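Local structure of endoglucanase, glycoside hydrolase family 5 protein (Cytophaga hutchinsonii, 5IHS) at residues D93-N98 with Q137-E142. The protein probably hydrolyses internal beta-1,4-glucosidic bonds of cellulose, as expected of a family 5 endoglucanase with a TIM-barrel fold. Sequence-based numbering, arbitrary orientation.
Sequences DGYLEN and QRFFSE
Y95 and F139 carry the apolar part of the contact as an edge-to-face aromatic pair: the edge of F139 is turned toward the face of Y95, with ring centroids 5.1 Å apart and planes at 63°. F139 CD1 lies 3.8 Å from Y95 CE1, while F139 CB packs 3.7 Å from Y95 CZ and 3.5 Å from Y95 OH. With CG of Y95 anti to the backbone N (chi1 173°), the ring extends from the loop toward the helix. In the (beta/alpha)8 barrel the pair joins the loop between strand 83-89 and helix 99-116 to helix 133-147, and the M88 side chain of that strand touches both residues. On strand 119-125, Y124 meets Y95 and I122 meets F139. The polar part runs through water. Y95 OH binds one water at 2.7 Å, lying in the ring plane, which donates to E142 OE1, itself salt-bridged to K103. A second water, 3.1 Å from Y95 OH, lies beside the R138 guanidinium, its approach to R138 NH1 (2.4 Å) being too short to be taken at face value. A phenylalanine in place of Y95 would probably leave both waters without the hydroxyl that joins them, and the bridge to E142 would be lost.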
ATOM      1  N   ASP A  93      -9.951 -12.395  13.809  1.00 17.82           N
ATOM      2  CA  ASP A  93      -8.877 -13.347  14.097  1.00 19.15           C
ATOM      3  C   ASP A  93      -7.531 -12.874  13.560  1.00 16.45           C
ATOM      4  O   ASP A  93      -6.689 -13.680  13.163  1.00 16.91           O
ATOM      5  CB  ASP A  93      -9.200 -14.753  13.578  1.00 24.56           C
ATOM      6  CG  ASP A  93     -10.333 -15.412  14.337  1.00 30.40           C
ATOM      7  OD1 ASP A  93     -10.348 -15.326  15.585  1.00 32.27           O
ATOM      8  OD2 ASP A  93     -11.208 -16.015  13.681  1.00 32.95           O
ATOM      9  N   GLY A  94      -7.328 -11.570  13.546  1.00 15.00           N
ATOM     10  CA  GLY A  94      -6.077 -10.968  13.143  1.00 13.37           C
ATOM     11  C   GLY A  94      -5.255 -10.521  14.335  1.00 12.40           C
ATOM     12  O   GLY A  94      -5.211 -11.193  15.369  1.00 12.78           O
ATOM     13  N   TYR A  95      -4.628  -9.353  14.189  1.00 11.02           N
ATOM     14  CA  TYR A  95      -3.681  -8.844  15.175  1.00 10.94           C
ATOM     15  C   TYR A  95      -4.299  -8.666  16.562  1.00 11.81           C
ATOM     16  O   TYR A  95      -3.629  -8.904  17.572  1.00 12.71           O
ATOM     17  CB  TYR A  95      -3.102  -7.520  14.665  1.00 11.01           C
ATOM     18  CG  TYR A  95      -2.225  -6.818  15.671  1.00 11.76           C
ATOM     19  CD1 TYR A  95      -0.937  -7.275  15.913  1.00 12.14           C
ATOM     20  CD2 TYR A  95      -2.679  -5.714  16.387  1.00 12.23           C
ATOM     21  CE1 TYR A  95      -0.116  -6.666  16.842  1.00 12.82           C
ATOM     22  CE2 TYR A  95      -1.860  -5.100  17.329  1.00 13.13           C
ATOM     23  CZ  TYR A  95      -0.580  -5.588  17.549  1.00 13.79           C
ATOM     24  OH  TYR A  95       0.222  -4.975  18.484  1.00 15.10           O
ATOM     25  N   LEU A  96      -5.545  -8.192  16.655  1.00 12.09           N
ATOM     26  CA  LEU A  96      -6.099  -7.967  17.991  1.00 13.21           C
ATOM     27  C   LEU A  96      -6.157  -9.262  18.794  1.00 14.05           C
ATOM     28  O   LEU A  96      -5.895  -9.263  20.002  1.00 15.74           O
ATOM     29  CB  LEU A  96      -7.477  -7.306  17.919  1.00 13.58           C
ATOM     30  CG  LEU A  96      -7.513  -5.896  17.322  1.00 14.16           C
ATOM     31  CD1 LEU A  96      -8.947  -5.389  17.267  1.00 15.47           C
ATOM     32  CD2 LEU A  96      -6.622  -4.923  18.087  1.00 14.73           C
ATOM     33  N   GLU A  97      -6.491 -10.377  18.144  1.00 14.55           N
ATOM     34  CA  GLU A  97      -6.579 -11.665  18.822  1.00 16.23           C
ATOM     35  C   GLU A  97      -5.249 -12.401  18.865  1.00 15.05           C
ATOM     36  O   GLU A  97      -4.987 -13.135  19.829  1.00 16.29           O
ATOM     37  CB  GLU A  97      -7.593 -12.550  18.101  1.00 19.71           C
ATOM     38  CG  GLU A  97      -9.020 -12.117  18.293  1.00 25.20           C
ATOM     39  CD  GLU A  97      -9.735 -12.967  19.309  1.00 29.38           C
ATOM     40  OE1 GLU A  97      -9.147 -13.229  20.377  1.00 30.44           O
ATOM     41  OE2 GLU A  97     -10.877 -13.388  19.027  1.00 31.49           O
ATOM     42  N   ASN A  98      -4.418 -12.233  17.843  1.00 14.24           N
ATOM     43  CA  ASN A  98      -3.197 -13.020  17.662  1.00 14.16           C
ATOM     44  C   ASN A  98      -2.038 -12.078  17.365  1.00 12.83           C
ATOM     45  O   ASN A  98      -1.457 -12.107  16.277  1.00 11.88           O
ATOM     46  CB  ASN A  98      -3.393 -14.018  16.523  1.00 15.63           C
ATOM     47  CG  ASN A  98      -4.595 -14.908  16.742  1.00 17.28           C
ATOM     48  OD1 ASN A  98      -5.584 -14.836  16.009  1.00 19.04           O
ATOM     49  ND2 ASN A  98      -4.524 -15.742  17.762  1.00 17.93           N
ATOM     50  N   GLN A 137      -1.704   2.037  18.477  1.00  9.22           N
ATOM     51  CA  GLN A 137      -0.555   2.808  18.927  1.00  9.81           C
ATOM     52  C   GLN A 137       0.560   1.887  19.394  1.00 10.59           C
ATOM     53  O   GLN A 137       1.738   2.141  19.121  1.00 11.47           O
ATOM     54  CB  GLN A 137      -0.981   3.756  20.047  1.00 10.43           C
ATOM     55  CG  GLN A 137      -1.815   4.928  19.557  1.00 11.02           C
ATOM     56  CD  GLN A 137      -2.295   5.811  20.690  1.00 12.35           C
ATOM     57  OE1 GLN A 137      -1.803   5.727  21.825  1.00 13.40           O
ATOM     58  NE2 GLN A 137      -3.257   6.671  20.395  1.00 13.69           N
ATOM     59  N   ARG A 138       0.208   0.811  20.096  1.00 10.45           N
ATOM     60  CA  ARG A 138       1.216  -0.133  20.569  1.00 11.68           C
ATOM     61  C   ARG A 138       1.937  -0.782  19.393  1.00 10.75           C
ATOM     62  O   ARG A 138       3.174  -0.859  19.364  1.00 11.03           O
ATOM     63  CB  ARG A 138       0.545  -1.193  21.454  1.00 13.53           C
ATOM     64  CG  ARG A 138       1.498  -2.213  22.059  1.00 17.65           C
ATOM     65  CD  ARG A 138       0.823  -3.045  23.163  1.00 21.56           C
ATOM     66  NE  ARG A 138      -0.338  -3.803  22.689  1.00 25.05           N
ATOM     67  CZ  ARG A 138      -1.614  -3.533  22.982  1.00 26.77           C
ATOM     68  NH1 ARG A 138      -2.578  -4.302  22.493  1.00 27.96           N
ATOM     69  NH2 ARG A 138      -1.941  -2.513  23.762  1.00 27.06           N
ATOM     70  N   PHE A 139       1.167  -1.247  18.407  1.00  9.39           N
ATOM     71  CA  PHE A 139       1.746  -1.886  17.230  1.00  9.25           C
ATOM     72  C   PHE A 139       2.695  -0.944  16.503  1.00  8.68           C
ATOM     73  O   PHE A 139       3.834  -1.306  16.181  1.00  9.06           O
ATOM     74  CB  PHE A 139       0.634  -2.334  16.285  1.00  9.13           C
ATOM     75  CG  PHE A 139       1.151  -2.837  14.971  1.00  8.84           C
ATOM     76  CD1 PHE A 139       1.802  -4.056  14.894  1.00  9.40           C
ATOM     77  CD2 PHE A 139       1.001  -2.090  13.814  1.00  8.89           C
ATOM     78  CE1 PHE A 139       2.294  -4.523  13.688  1.00 10.34           C
ATOM     79  CE2 PHE A 139       1.493  -2.551  12.606  1.00  9.19           C
ATOM     80  CZ  PHE A 139       2.144  -3.770  12.542  1.00  9.46           C
ATOM     81  N   PHE A 140       2.233   0.270  16.209  1.00  8.54           N
ATOM     82  CA  PHE A 140       3.062   1.188  15.445  1.00  8.35           C
ATOM     83  C   PHE A 140       4.258   1.679  16.245  1.00  8.52           C
ATOM     84  O   PHE A 140       5.324   1.908  15.662  1.00  9.26           O
ATOM     85  CB  PHE A 140       2.225   2.320  14.856  1.00  8.25           C
ATOM     86  CG  PHE A 140       1.546   1.917  13.586  1.00  7.96           C
ATOM     87  CD1 PHE A 140       2.292   1.702  12.441  1.00  7.90           C
ATOM     88  CD2 PHE A 140       0.180   1.695  13.535  1.00  7.74           C
ATOM     89  CE1 PHE A 140       1.697   1.277  11.262  1.00  7.90           C
ATOM     90  CE2 PHE A 140      -0.424   1.277  12.346  1.00  7.61           C
ATOM     91  CZ  PHE A 140       0.345   1.076  11.209  1.00  7.63           C
ATOM     92  N   SER A 141       4.122   1.841  17.565  1.00  9.29           N
ATOM     93  CA  SER A 141       5.283   2.170  18.389  0.66 10.34           C
ATOM     94  C   SER A 141       6.345   1.084  18.285  1.00 10.51           C
ATOM     95  O   SER A 141       7.546   1.370  18.170  1.00 11.42           O
ATOM     96  CB  SER A 141       4.871   2.325  19.854  0.66 11.94           C
ATOM     97  OG  SER A 141       4.085   3.475  20.062  0.66 12.37           O
ATOM     98  N   GLU A 142       5.925  -0.179  18.343  1.00 10.30           N
ATOM     99  CA  GLU A 142       6.880  -1.281  18.237  1.00 10.41           C
ATOM    100  C   GLU A 142       7.571  -1.287  16.881  1.00  9.97           C
ATOM    101  O   GLU A 142       8.791  -1.482  16.794  1.00 10.25           O
ATOM    102  CB  GLU A 142       6.164  -2.606  18.458  1.00 11.98           C
ATOM    103  CG  GLU A 142       5.738  -2.796  19.880  1.00 15.93           C
ATOM    104  CD  GLU A 142       4.925  -4.047  20.094  1.00 18.97           C
ATOM    105  OE1 GLU A 142       4.801  -4.853  19.150  1.00 20.48           O
ATOM    106  OE2 GLU A 142       4.411  -4.226  21.221  1.00 20.61           O
TER
HETATM  107  O   HOH W   1       2.524  -6.236  19.115  1.00 25.92           O
HETATM  108  O   HOH W   2      -1.435  -5.739  20.932  1.00 35.64           O